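PDB 3G79: NDP-N-acetyl-D-galactosaminuronic acid dehydrogenase from Methanosarcina mazei Go1, which probably catalyses the NAD-dependent two-step oxidation of UDP-N-acetyl-D-mannosamine to the corresponding uronate, as a member of the UDP-glucose/GDP-mannose dehydrogenase family. Local coordinates for residues F43-G48 and K89-P94; V35-A40 and E212-V217; W434-S439 and I459-V464; I418-G423 and P444-G449. All blocks are in the same frame, centred on the assembly; numbering follows the deposited sequence.

Contact 1. Residues F43-G48 and K89-P94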
# COMPACT_ATOMS: atom_id res chain seq x y z
N PHE A 43 -18.83 31.68 17.45
CA PHE A 43 -17.63 32.45 17.90
C PHE A 43 -17.94 33.95 17.83
O PHE A 43 -18.79 34.35 17.05
CB PHE A 43 -16.37 32.06 17.10
CG PHE A 43 -15.97 30.60 17.27
CD1 PHE A 43 -15.93 30.01 18.51
CD2 PHE A 43 -15.62 29.82 16.16
CE1 PHE A 43 -15.57 28.70 18.66
CE2 PHE A 43 -15.26 28.47 16.29
CZ PHE A 43 -15.24 27.92 17.55
N GLU A 44 -17.31 34.77 18.67
CA GLU A 44 -17.70 36.19 18.73
C GLU A 44 -16.76 37.09 17.95
O GLU A 44 -17.21 38.00 17.23
CB GLU A 44 -17.82 36.71 20.18
CG GLU A 44 -19.10 36.30 20.93
CD GLU A 44 -19.08 36.60 22.45
OE1 GLU A 44 -20.06 36.23 23.13
OE2 GLU A 44 -18.10 37.21 22.96
N LYS A 45 -15.47 36.86 18.11
CA LYS A 45 -14.45 37.78 17.64
C LYS A 45 -13.12 37.08 17.60
O LYS A 45 -12.71 36.44 18.58
CB LYS A 45 -14.34 39.03 18.53
CG LYS A 45 -13.15 39.95 18.16
CD LYS A 45 -13.33 41.41 18.61
CE LYS A 45 -13.84 42.32 17.49
NZ LYS A 45 -12.84 42.38 16.39
N VAL A 46 -12.48 37.20 16.44
CA VAL A 46 -11.17 36.64 16.20
C VAL A 46 -10.18 37.78 16.01
O VAL A 46 -10.49 38.78 15.38
CB VAL A 46 -11.20 35.74 14.94
CG1 VAL A 46 -9.79 35.24 14.55
CG2 VAL A 46 -12.23 34.57 15.11
N LEU A 47 -9.00 37.62 16.58
CA LEU A 47 -7.90 38.54 16.37
C LEU A 47 -6.88 37.83 15.53
O LEU A 47 -6.57 36.66 15.79
CB LEU A 47 -7.27 38.91 17.71
CG LEU A 47 -8.14 39.67 18.73
CD1 LEU A 47 -7.40 39.80 20.03
CD2 LEU A 47 -8.58 41.06 18.25
N GLY A 48 -6.39 38.51 14.51
CA GLY A 48 -5.24 38.05 13.74
C GLY A 48 -4.02 38.91 14.09
O GLY A 48 -4.08 40.17 14.13
N LYS A 89 -16.41 40.93 13.40
CA LYS A 89 -15.97 39.67 14.05
C LYS A 89 -14.47 39.34 13.83
O LYS A 89 -13.95 38.31 14.32
CB LYS A 89 -16.83 38.49 13.56
CG LYS A 89 -18.27 38.55 14.03
CD LYS A 89 -19.01 37.35 13.61
CE LYS A 89 -18.88 36.26 14.65
NZ LYS A 89 -19.44 34.98 14.12
N PHE A 90 -13.81 40.19 13.07
CA PHE A 90 -12.41 39.99 12.80
C PHE A 90 -11.66 41.32 12.73
O PHE A 90 -12.18 42.31 12.23
CB PHE A 90 -12.23 39.20 11.51
CG PHE A 90 -10.81 39.09 11.07
CD1 PHE A 90 -9.93 38.23 11.71
CD2 PHE A 90 -10.33 39.87 10.02
CE1 PHE A 90 -8.62 38.13 11.32
CE2 PHE A 90 -8.99 39.74 9.62
CZ PHE A 90 -8.15 38.88 10.28
N GLU A 91 -10.44 41.30 13.25
CA GLU A 91 -9.59 42.48 13.30
C GLU A 91 -8.16 41.99 13.33
O GLU A 91 -7.85 41.00 14.00
CB GLU A 91 -9.88 43.28 14.57
CG GLU A 91 -9.06 44.56 14.68
CD GLU A 91 -9.08 45.16 16.08
OE1 GLU A 91 -8.28 46.10 16.33
OE2 GLU A 91 -9.89 44.67 16.91
N CYS A 92 -7.30 42.67 12.59
CA CYS A 92 -5.87 42.42 12.60
C CYS A 92 -5.19 43.48 13.47
O CYS A 92 -5.47 44.68 13.35
CB CYS A 92 -5.34 42.45 11.17
SG CYS A 92 -3.67 41.82 10.89
N THR A 93 -4.33 43.02 14.37
CA THR A 93 -3.62 43.89 15.29
C THR A 93 -2.16 43.45 15.49
O THR A 93 -1.88 42.25 15.45
CB THR A 93 -4.34 44.02 16.65
OG1 THR A 93 -3.72 45.05 17.46
CG2 THR A 93 -4.35 42.68 17.41
N PRO A 94 -1.24 44.44 15.62
CA PRO A 94 0.22 44.30 15.91
C PRO A 94 0.48 44.08 17.41
O PRO A 94 1.62 43.87 17.86
CB PRO A 94 0.77 45.67 15.49
CG PRO A 94 -0.41 46.63 15.78
CD PRO A 94 -1.58 45.85 15.26
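The aliphatic chain of K89 lies over the backbone of F43 and E44, with CG 3.4 Å from E44 O and CE also beside the two carbonyls. A bend at chi3 (89°) places its CE there; NZ then gives a weak hydrogen bond to F43 O, while its stronger partner is A40 O, just past helix 30-39. Beyond this lysine the backbones run as a parallel pair. V46 N donates to K89 O at 2.8 Å, E91 N answers to V46 O over a longer 3.3 Å, G48 N reaches E91 O, and T93 N closes the series on G48 O. The pair forms the outer edge of the Rossmann-type sheet of the NAD-binding domain: strand 90-93 is outermost, and strand 45-49 separates it from strand 20-24. On the face carrying V46 and F90, CG1 of V46 meets CD1 of the F90 ring at 4.1 Å, and CE1 of the same ring comes obliquely to 3.9 Å from G48 N, where the glycine has no side chain. Helix 30-39 covers this face, its A38 touching both V46 and F90. On the side of E91 and L47, K45 and E91 form a long salt bridge, K45 NZ to E91 OE2 3.8 Å; the lysine chain bends at chi3 and chi4, and NZ also lies close to E91 CB. CD2 of L47 approaches the same OE2 at 4.1 Å.

Contact 2. Residues V35-A40 and E212-V217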
# COMPACT_ATOMS: atom_id res chain seq x y z
N VAL A 35 -10.36 33.56 9.45
CA VAL A 35 -11.50 34.26 8.90
C VAL A 35 -12.69 33.30 8.82
O VAL A 35 -13.85 33.72 8.90
CB VAL A 35 -11.04 34.95 7.60
CG1 VAL A 35 -12.00 34.82 6.50
CG2 VAL A 35 -10.60 36.41 7.89
N LEU A 36 -12.38 32.00 8.76
CA LEU A 36 -13.38 30.96 8.87
C LEU A 36 -13.92 30.91 10.31
O LEU A 36 -15.15 30.86 10.52
CB LEU A 36 -12.78 29.62 8.47
CG LEU A 36 -13.04 28.93 7.12
CD1 LEU A 36 -13.85 29.75 6.16
CD2 LEU A 36 -11.73 28.53 6.49
N PHE A 37 -13.02 30.95 11.30
CA PHE A 37 -13.42 31.03 12.70
C PHE A 37 -14.36 32.21 12.92
O PHE A 37 -15.39 32.07 13.57
CB PHE A 37 -12.21 31.25 13.62
CG PHE A 37 -11.31 30.05 13.81
CD1 PHE A 37 -11.84 28.77 14.03
CD2 PHE A 37 -9.92 30.23 13.85
CE1 PHE A 37 -10.98 27.68 14.23
CE2 PHE A 37 -9.05 29.16 14.07
CZ PHE A 37 -9.58 27.87 14.24
N ALA A 38 -14.01 33.38 12.38
CA ALA A 38 -14.79 34.58 12.66
C ALA A 38 -16.20 34.52 12.02
O ALA A 38 -17.15 35.10 12.53
CB ALA A 38 -14.00 35.88 12.27
N ASP A 39 -16.33 33.78 10.92
CA ASP A 39 -17.64 33.62 10.26
C ASP A 39 -18.54 32.61 10.99
O ASP A 39 -19.73 32.59 10.78
CB ASP A 39 -17.47 33.18 8.79
CG ASP A 39 -18.77 33.27 8.00
OD1 ASP A 39 -19.11 32.29 7.28
OD2 ASP A 39 -19.47 34.32 8.15
N ALA A 40 -17.96 31.75 11.83
CA ALA A 40 -18.76 30.76 12.49
C ALA A 40 -19.62 31.47 13.50
O ALA A 40 -19.11 32.11 14.40
CB ALA A 40 -17.87 29.71 13.15
N GLU A 212 -13.73 21.40 20.02
CA GLU A 212 -14.69 22.50 20.09
C GLU A 212 -14.28 23.70 19.23
O GLU A 212 -15.15 24.44 18.72
CB GLU A 212 -14.86 22.95 21.54
CG GLU A 212 -15.16 21.82 22.52
CD GLU A 212 -15.21 22.29 23.98
OE1 GLU A 212 -15.20 23.52 24.24
OE2 GLU A 212 -15.26 21.41 24.86
N LEU A 213 -12.97 23.89 19.08
CA LEU A 213 -12.45 25.01 18.34
C LEU A 213 -12.67 24.74 16.87
O LEU A 213 -12.97 25.63 16.11
CB LEU A 213 -10.96 25.22 18.64
CG LEU A 213 -10.26 26.34 17.92
CD1 LEU A 213 -10.97 27.67 18.18
CD2 LEU A 213 -8.75 26.41 18.30
N TYR A 214 -12.54 23.47 16.48
CA TYR A 214 -12.61 23.14 15.03
C TYR A 214 -13.92 22.58 14.46
O TYR A 214 -14.11 22.64 13.26
CB TYR A 214 -11.42 22.26 14.61
CG TYR A 214 -10.09 22.99 14.73
CD1 TYR A 214 -9.67 23.89 13.73
CD2 TYR A 214 -9.26 22.80 15.82
CE1 TYR A 214 -8.46 24.58 13.84
CE2 TYR A 214 -8.05 23.49 15.92
CZ TYR A 214 -7.66 24.37 14.93
OH TYR A 214 -6.46 25.08 15.06
N SER A 215 -14.80 22.03 15.28
CA SER A 215 -16.06 21.49 14.76
C SER A 215 -16.89 22.55 14.02
O SER A 215 -17.43 22.24 12.96
CB SER A 215 -16.90 20.82 15.87
OG SER A 215 -16.45 19.48 16.09
N PRO A 216 -16.97 23.80 14.53
CA PRO A 216 -17.89 24.72 13.86
C PRO A 216 -17.51 25.21 12.45
O PRO A 216 -18.38 25.68 11.73
CB PRO A 216 -18.01 25.89 14.83
CG PRO A 216 -17.70 25.31 16.14
CD PRO A 216 -16.63 24.28 15.88
N VAL A 217 -16.26 25.13 12.04
CA VAL A 217 -15.95 25.54 10.66
C VAL A 217 -16.04 24.37 9.69
O VAL A 217 -16.05 24.55 8.47
CB VAL A 217 -14.54 26.21 10.57
CG1 VAL A 217 -14.33 27.21 11.73
CG2 VAL A 217 -13.43 25.17 10.55
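F37 meets L213, Y214 and V217 from the last full turn of helix 30-39, the helix that follows strand 20-24 of the Rossmann-type NAD-binding domain, and so joins that helix to the end of helix 204-214 and the residues just after it. From CB the ring is directed by chi1 of -74°, which sets CG anti to the carbonyl carbon and beside the backbone N. Along one side of the ring, CD1 comes first, 3.7 Å from CG1 of V217. Next, CE1 lies 3.4 Å from the backbone O of L213 and also takes CD1 of that leucine, which sits over one face of the ring; the two side chains cross at about a right angle. At the tip, CZ reaches Y214, whose CE1 lies near the plane of the phenylalanine at its edge. The two aromatic planes are inclined by 52°, with centroids 5.6 Å apart, an oblique pairing. The tyrosine's own hydroxyl is engaged farther on, hydrogen-bonded to E146. Strand 20-24 underlies the cluster, I21 touching both F37 and L213, so the phenylalanine is packed between the sheet and the end of helix 204-214. V217 is shared: besides the ring, its CG1 packs on L36, 4.3 Å from CB and 3.9 Å from the backbone O. At the margin, where helix 30-39 has given way to loop, CB of A40 touches CB of P216 at 4.2 Å.

Contact 3. Residues W434-S439 and I459-V464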
# COMPACT_ATOMS: atom_id res chain seq x y z
N TRP A 434 9.40 13.81 -35.76
CA TRP A 434 9.90 15.12 -35.42
C TRP A 434 11.17 15.00 -34.60
O TRP A 434 12.18 15.62 -34.92
CB TRP A 434 8.84 15.91 -34.67
CG TRP A 434 9.19 17.31 -34.47
CD1 TRP A 434 8.92 18.34 -35.32
CD2 TRP A 434 9.88 17.87 -33.35
NE1 TRP A 434 9.40 19.53 -34.79
CE2 TRP A 434 10.00 19.26 -33.59
CE3 TRP A 434 10.42 17.34 -32.18
CZ2 TRP A 434 10.63 20.12 -32.68
CZ3 TRP A 434 11.04 18.20 -31.28
CH2 TRP A 434 11.14 19.58 -31.54
N ALA A 435 11.12 14.19 -33.56
CA ALA A 435 12.29 13.98 -32.69
C ALA A 435 13.41 13.33 -33.48
O ALA A 435 14.58 13.65 -33.28
CB ALA A 435 11.93 13.15 -31.46
N LYS A 436 13.04 12.43 -34.39
CA LYS A 436 14.02 11.79 -35.24
C LYS A 436 14.74 12.81 -36.10
O LYS A 436 15.95 12.76 -36.24
CB LYS A 436 13.37 10.74 -36.13
CG LYS A 436 14.28 9.57 -36.51
CD LYS A 436 15.01 9.80 -37.80
CE LYS A 436 15.98 8.65 -38.11
NZ LYS A 436 15.26 7.36 -38.37
N LYS A 437 13.98 13.72 -36.69
CA LYS A 437 14.62 14.66 -37.61
C LYS A 437 15.35 15.77 -36.87
O LYS A 437 16.45 16.14 -37.25
CB LYS A 437 13.68 15.15 -38.74
CG LYS A 437 12.64 16.23 -38.42
CD LYS A 437 11.29 15.99 -39.19
CE LYS A 437 11.50 15.35 -40.59
NZ LYS A 437 10.49 14.28 -40.92
N VAL A 438 14.77 16.28 -35.79
CA VAL A 438 15.45 17.30 -35.04
C VAL A 438 16.71 16.75 -34.38
O VAL A 438 17.77 17.34 -34.49
CB VAL A 438 14.52 17.91 -34.04
CG1 VAL A 438 15.27 18.89 -33.20
CG2 VAL A 438 13.40 18.63 -34.78
N SER A 439 16.61 15.59 -33.73
CA SER A 439 17.81 14.96 -33.20
C SER A 439 18.78 14.70 -34.36
O SER A 439 20.01 14.72 -34.17
CB SER A 439 17.49 13.64 -32.45
OG SER A 439 17.27 12.54 -33.34
N ILE A 459 10.09 2.89 -32.05
CA ILE A 459 10.87 1.75 -32.52
C ILE A 459 10.78 1.61 -34.06
O ILE A 459 11.79 1.45 -34.75
CB ILE A 459 10.41 0.46 -31.82
CG1 ILE A 459 10.79 0.45 -30.33
CG2 ILE A 459 10.97 -0.74 -32.47
CD1 ILE A 459 10.14 -0.70 -29.55
N GLY A 460 9.56 1.72 -34.60
CA GLY A 460 9.34 1.55 -36.04
C GLY A 460 10.01 2.61 -36.90
O GLY A 460 10.09 2.48 -38.12
N LYS A 461 10.48 3.65 -36.23
CA LYS A 461 11.00 4.86 -36.86
C LYS A 461 12.52 4.93 -36.62
O LYS A 461 13.13 6.00 -36.77
CB LYS A 461 10.28 6.06 -36.25
CG LYS A 461 10.54 7.41 -36.88
CD LYS A 461 9.67 7.69 -38.13
CE LYS A 461 10.33 8.79 -38.99
NZ LYS A 461 9.63 9.13 -40.29
N GLY A 462 13.10 3.80 -36.21
CA GLY A 462 14.54 3.67 -36.04
C GLY A 462 15.13 3.88 -34.65
O GLY A 462 16.34 3.62 -34.43
N PHE A 463 14.32 4.35 -33.70
CA PHE A 463 14.83 4.70 -32.37
C PHE A 463 15.31 3.51 -31.61
O PHE A 463 14.92 2.38 -31.93
CB PHE A 463 13.75 5.31 -31.52
CG PHE A 463 13.55 6.73 -31.73
CD1 PHE A 463 12.76 7.19 -32.77
CD2 PHE A 463 14.12 7.65 -30.88
CE1 PHE A 463 12.54 8.58 -32.96
CE2 PHE A 463 13.92 9.03 -31.05
CZ PHE A 463 13.12 9.49 -32.07
N VAL A 464 16.12 3.77 -30.60
CA VAL A 464 16.42 2.76 -29.62
C VAL A 464 15.74 3.17 -28.32
O VAL A 464 16.05 4.25 -27.78
CB VAL A 464 17.91 2.64 -29.35
CG1 VAL A 464 18.15 1.51 -28.33
CG2 VAL A 464 18.68 2.41 -30.65
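This is a small, mixed contact between a helix and a turn, partly buried, beside the face of the parallel Rossmann-like sheet of the UDP-binding domain that carries I418 and I446, near its edge strand 464-467. Helix 432-439 packs there against the connection from helix 455-459 to that strand. Helix 455-459 ends in a Schellman motif, from which the chain passes to the strand: G462, with positive phi (96°), is the C-prime residue, F463 N bonding back to F458 O and G462 N to I459 O. The polar half of the contact belongs to K436. Its CG is anti to the backbone N (chi1 -151°), and bends at chi2 and chi4 let NZ donate a hydrogen bond of 3.0 Å to K461 O, approaching 32° out of the carbonyl plane. A weak second bond goes from the same NZ to A442 O. Two lysines are thus brought together, yet their ammonium groups stay 6.2 Å apart, NZ of K436 to NZ of K461, and the latter pairs with D433 in a salt bridge; this acid probably eases the repulsion. The apolar half is carried by F463, whose side chain runs past that of K436 in the opposite direction. CE1 of the ring touches CB of K436 at 3.9 Å. I418 and I446 also touch the ring, which F458 meets edge-to-face. At its tip, CZ lies 3.7 Å from K436 N, and CB of A435 comes in at the edge, 3.9 Å from CZ.

Contact 4. Residues I418-G423 and P444-G449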
# COMPACT_ATOMS: atom_id res chain seq x y z
N ILE A 418 17.26 11.08 -26.07
CA ILE A 418 16.12 11.86 -25.61
C ILE A 418 15.54 11.14 -24.38
O ILE A 418 15.11 9.97 -24.46
CB ILE A 418 15.06 12.05 -26.71
CG1 ILE A 418 15.60 12.87 -27.86
CG2 ILE A 418 13.81 12.76 -26.17
CD1 ILE A 418 15.01 12.48 -29.17
N VAL A 419 15.53 11.86 -23.26
CA VAL A 419 15.27 11.28 -21.95
C VAL A 419 14.11 12.01 -21.22
O VAL A 419 14.16 13.22 -20.99
CB VAL A 419 16.54 11.29 -21.12
CG1 VAL A 419 16.33 10.56 -19.82
CG2 VAL A 419 17.67 10.60 -21.91
N VAL A 420 13.06 11.27 -20.91
CA VAL A 420 11.81 11.90 -20.47
C VAL A 420 11.69 11.72 -18.95
O VAL A 420 11.70 10.58 -18.47
CB VAL A 420 10.59 11.30 -21.24
CG1 VAL A 420 9.31 11.91 -20.77
CG2 VAL A 420 10.72 11.52 -22.77
N LEU A 421 11.61 12.83 -18.19
CA LEU A 421 11.63 12.73 -16.71
C LEU A 421 10.41 13.32 -15.99
O LEU A 421 10.17 13.03 -14.81
CB LEU A 421 12.94 13.27 -16.09
CG LEU A 421 14.21 12.60 -16.63
CD1 LEU A 421 14.67 13.31 -17.89
CD2 LEU A 421 15.32 12.59 -15.61
N ALA A 422 9.65 14.14 -16.72
CA ALA A 422 8.38 14.66 -16.24
C ALA A 422 7.35 14.18 -17.21
O ALA A 422 7.61 14.12 -18.40
CB ALA A 422 8.41 16.13 -16.21
N GLY A 423 6.17 13.83 -16.73
CA GLY A 423 5.08 13.48 -17.63
C GLY A 423 4.30 14.63 -18.28
O GLY A 423 3.14 14.45 -18.64
N PRO A 444 18.41 7.45 -33.20
CA PRO A 444 18.36 8.19 -31.97
C PRO A 444 17.76 7.36 -30.86
O PRO A 444 16.96 6.43 -31.10
CB PRO A 444 17.48 9.39 -32.28
CG PRO A 444 16.71 9.04 -33.45
CD PRO A 444 17.29 7.81 -34.09
N VAL A 445 18.18 7.72 -29.66
CA VAL A 445 17.90 7.01 -28.45
C VAL A 445 16.87 7.83 -27.70
O VAL A 445 17.06 9.03 -27.51
CB VAL A 445 19.22 6.88 -27.68
CG1 VAL A 445 18.97 6.84 -26.17
CG2 VAL A 445 20.04 5.63 -28.17
N ILE A 446 15.75 7.18 -27.32
CA ILE A 446 14.74 7.75 -26.41
C ILE A 446 14.60 6.86 -25.17
O ILE A 446 14.40 5.67 -25.30
CB ILE A 446 13.34 8.00 -27.11
CG1 ILE A 446 12.32 8.62 -26.16
CG2 ILE A 446 12.71 6.74 -27.64
CD1 ILE A 446 12.08 10.06 -26.40
N ILE A 447 14.70 7.46 -23.98
CA ILE A 447 14.53 6.78 -22.66
C ILE A 447 13.38 7.46 -21.86
O ILE A 447 13.44 8.67 -21.58
CB ILE A 447 15.83 6.87 -21.80
CG1 ILE A 447 16.91 5.88 -22.27
CG2 ILE A 447 15.57 6.38 -20.42
CD1 ILE A 447 17.54 6.13 -23.53
N ASP A 448 12.35 6.69 -21.52
CA ASP A 448 11.10 7.19 -20.90
C ASP A 448 10.96 6.86 -19.43
O ASP A 448 10.86 5.70 -19.04
CB ASP A 448 9.86 6.58 -21.61
CG ASP A 448 8.54 7.28 -21.22
OD1 ASP A 448 8.59 8.39 -20.66
OD2 ASP A 448 7.45 6.74 -21.49
N GLY A 449 10.92 7.89 -18.60
CA GLY A 449 10.82 7.72 -17.15
C GLY A 449 9.39 7.86 -16.64
O GLY A 449 9.09 7.54 -15.47
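I418 takes part in both kinds of interaction in this contact, backbone hydrogen bonding and apolar packing, the latter where its CG2 meets I446 CD1. The hydrogen bonds form a parallel ladder in which the two strands donate in turn: I418 N to V445 O, I447 N to I418 O, V420 N to I447 O at 2.7 Å, and G449 N to V420 O at 2.8 Å. The last is the most bent, with 138° at the hydrogen, at the point where both strands give way to loops. Between these bonds, CA-H...O contacts fill the ladder, as from V419 CA to I447 O at 3.2 Å. The strands are inclined by only 9° and are neighbours in the six-stranded parallel sheet of the UDP-binding domain, with strand order 3-2-1-4-5-6 as in a Rossmann-like fold; helices 425-428 and 432-439 lie on the crossover that joins them. Apolar contacts fall on the two faces. On the face bearing I418, V420, I446 and D448, CD1 of I446 also reaches CG2 of V420 at 4.1 Å, bridging two residues of the neighbouring strand; A435 and F463 pack over this side. On the other face V419 CG2 lies 4.2 Å from I447 CB, the two residues packing against Y378 and helix 321-345 respectively. The polar element is D448, whose CG is anti to the backbone N (chi1 -168°). Its OD1 rests 3.6 Å from both CB and CG1 of V420 while accepting a hydrogen bond from R450 N, and OD2 accepts one from I453 N, both from the loop after the strand.

The four contacts fall into two pairs on opposite sides of the chain's centre. Contacts 1 and 2, centres about 12 Å apart, share the NAD-binding domain: helix 30-39 leads directly into strand 45-49, and contact 1 is nested within the loop that contact 2 closes. Contacts 3 and 4, also about 12 Å apart between centres, share the UDP-binding domain; their segments alternate along the chain, and V464 probably bonds to P444 and I446, adding the edge strand to the sheet. Between the pairs, centres lie about 49 to 63 Å apart. Each domain has its own sheet, mixed in the NAD-binding domain and parallel in the UDP-binding one, consistent with separate sites for cofactor and sugar nucleotide.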